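CYCLIN domain-containing protein (Chaetomium thermophilum, PDB 6Z3U) probably acts as the cyclin H-type regulatory subunit of the CDK-activating kinase complex, supporting cyclin-dependent serine/threonine kinase activity. Local coordinates at residues 98-103 / 158-163. Numbering follows the deposited sequence.
Sequences LRAGDH and KTFGRE
The ring of F160 meets A100, near the C-terminal end of helix 83-103, from the Schellman motif that ends helix 153-159 within the cyclin-like domain. At T159 the approach is loose: its backbone O comes near the plane of the H103 imidazole, at the ring edge, 4.4 Å from H103 NE2. The T159 hydroxyl is turned to its own helix, where OG1 is hydrogen-bonded to F156 O. F160, in the turn that follows, carries the contact. Its CG stands anti to the carbonyl carbon and beside the backbone N (chi1 -66°), a setting that directs the phenyl group to helix 83-103, where it arrives with the CE1 edge leading. There the methyl group of A100, which points toward the 158-163 segment, meets the ring in its plane. F156 stacks on F160, and L137 and L140 of helix 132-146 touch it as well; since L140 also touches A100, it bridges the two partners. G161 then turns the chain with positive phi (54°), its N bonded to K158 O at 2.9 Å, while the backbone N of R162 closes the motif onto the preceding helix. R162 leads away, its NH1 in a salt bridge with E134 OE2. With no hydrogen bond between the segments, the link is essentially one apolar touch, A100 CB to F160 CE1 at 3.5 Å.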
loop_
_atom_site.group_PDB
_atom_site.type_symbol
_atom_site.label_atom_id
_atom_site.label_comp_id
_atom_site.label_asym_id
_atom_site.label_seq_id
_atom_site.Cartn_x
_atom_site.Cartn_y
_atom_site.Cartn_z
ATOM N N LEU A 98 15.891 -11.197 9.341
ATOM C CA LEU A 98 16.649 -10.462 8.333
ATOM C C LEU A 98 17.661 -11.366 7.642
ATOM O O LEU A 98 17.786 -11.353 6.412
ATOM C CB LEU A 98 17.348 -9.264 8.977
ATOM C CG LEU A 98 16.452 -8.148 9.517
ATOM C CD1 LEU A 98 17.286 -7.076 10.201
ATOM C CD2 LEU A 98 15.624 -7.541 8.402
ATOM N N ARG A 99 18.397 -12.164 8.421
ATOM C CA ARG A 99 19.329 -13.112 7.821
ATOM C C ARG A 99 18.609 -14.022 6.833
ATOM O O ARG A 99 19.099 -14.262 5.723
ATOM C CB ARG A 99 20.024 -13.939 8.905
ATOM C CG ARG A 99 21.038 -13.164 9.742
ATOM C CD ARG A 99 21.963 -14.101 10.531
ATOM N NE ARG A 99 21.231 -14.974 11.449
ATOM C CZ ARG A 99 20.932 -14.668 12.712
ATOM N NH1 ARG A 99 21.295 -13.502 13.227
ATOM N NH2 ARG A 99 20.258 -15.533 13.463
ATOM N N ALA A 100 17.433 -14.526 7.217
ATOM C CA ALA A 100 16.666 -15.382 6.318
ATOM C C ALA A 100 16.295 -14.636 5.043
ATOM O O ALA A 100 16.335 -15.206 3.945
ATOM C CB ALA A 100 15.413 -15.892 7.028
ATOM N N GLY A 101 15.919 -13.363 5.170
ATOM C CA GLY A 101 15.631 -12.566 3.991
ATOM C C GLY A 101 16.847 -12.381 3.102
ATOM O O GLY A 101 16.743 -12.434 1.874
ATOM N N ASP A 102 18.014 -12.146 3.709
ATOM C CA ASP A 102 19.232 -11.978 2.923
ATOM C C ASP A 102 19.544 -13.225 2.103
ATOM O O ASP A 102 19.896 -13.127 0.922
ATOM C CB ASP A 102 20.412 -11.645 3.839
ATOM C CG ASP A 102 20.312 -10.258 4.445
ATOM O OD1 ASP A 102 19.431 -9.481 4.021
ATOM O OD2 ASP A 102 21.122 -9.944 5.345
ATOM N N HIS A 103 19.424 -14.408 2.711
ATOM C CA HIS A 103 19.743 -15.635 1.988
ATOM C C HIS A 103 18.764 -15.890 0.849
ATOM O O HIS A 103 19.125 -16.530 -0.145
ATOM C CB HIS A 103 19.751 -16.831 2.938
ATOM C CG HIS A 103 19.722 -18.154 2.238
ATOM N ND1 HIS A 103 20.838 -18.704 1.646
ATOM C CD2 HIS A 103 18.710 -19.026 2.017
ATOM C CE1 HIS A 103 20.517 -19.865 1.101
ATOM N NE2 HIS A 103 19.232 -20.082 1.311
ATOM N N LYS A 158 9.777 -23.954 -0.150
ATOM C CA LYS A 158 10.996 -24.524 -0.717
ATOM C C LYS A 158 12.224 -23.730 -0.294
ATOM O O LYS A 158 13.202 -24.295 0.212
ATOM C CB LYS A 158 10.904 -24.545 -2.244
ATOM C CG LYS A 158 11.405 -25.822 -2.894
ATOM C CD LYS A 158 11.169 -25.880 -4.416
ATOM C CE LYS A 158 11.733 -24.689 -5.225
ATOM N NZ LYS A 158 11.246 -23.322 -4.855
ATOM N N THR A 159 12.191 -22.412 -0.501
ATOM C CA THR A 159 13.376 -21.595 -0.273
ATOM C C THR A 159 13.848 -21.668 1.171
ATOM O O THR A 159 15.039 -21.483 1.444
ATOM C CB THR A 159 13.089 -20.147 -0.664
ATOM O OG1 THR A 159 12.005 -19.647 0.126
ATOM C CG2 THR A 159 12.717 -20.055 -2.138
ATOM N N PHE A 160 12.939 -21.935 2.110
ATOM C CA PHE A 160 13.288 -22.051 3.520
ATOM C C PHE A 160 13.296 -23.499 4.000
ATOM O O PHE A 160 13.207 -23.749 5.207
ATOM C CB PHE A 160 12.331 -21.210 4.366
ATOM C CG PHE A 160 12.454 -19.732 4.126
ATOM C CD1 PHE A 160 13.155 -18.930 5.008
ATOM C CD2 PHE A 160 11.873 -19.147 3.016
ATOM C CE1 PHE A 160 13.271 -17.572 4.789
ATOM C CE2 PHE A 160 11.984 -17.788 2.793
ATOM C CZ PHE A 160 12.685 -17.002 3.680
ATOM N N GLY A 161 13.406 -24.454 3.083
ATOM C CA GLY A 161 13.503 -25.853 3.483
ATOM C C GLY A 161 12.380 -26.313 4.382
ATOM O O GLY A 161 12.598 -27.137 5.280
ATOM N N ARG A 162 11.172 -25.797 4.165
ATOM C CA ARG A 162 10.003 -26.176 4.949
ATOM C C ARG A 162 9.199 -27.200 4.157
ATOM O O ARG A 162 8.745 -26.914 3.043
ATOM C CB ARG A 162 9.150 -24.953 5.282
ATOM C CG ARG A 162 7.936 -25.253 6.154
ATOM C CD ARG A 162 8.331 -25.883 7.483
ATOM N NE ARG A 162 9.240 -25.029 8.246
ATOM C CZ ARG A 162 8.874 -24.242 9.256
ATOM N NH1 ARG A 162 7.608 -24.188 9.651
ATOM N NH2 ARG A 162 9.785 -23.508 9.879
ATOM N N GLU A 163 9.019 -28.391 4.735
ATOM C CA GLU A 163 8.398 -29.480 3.989
ATOM C C GLU A 163 6.895 -29.274 3.833
ATOM O O GLU A 163 6.348 -29.491 2.744
ATOM C CB GLU A 163 8.695 -30.821 4.672
ATOM C CG GLU A 163 8.227 -30.953 6.131
ATOM C CD GLU A 163 9.181 -30.324 7.138
ATOM O OE1 GLU A 163 10.285 -29.896 6.737
ATOM O OE2 GLU A 163 8.825 -30.260 8.332
#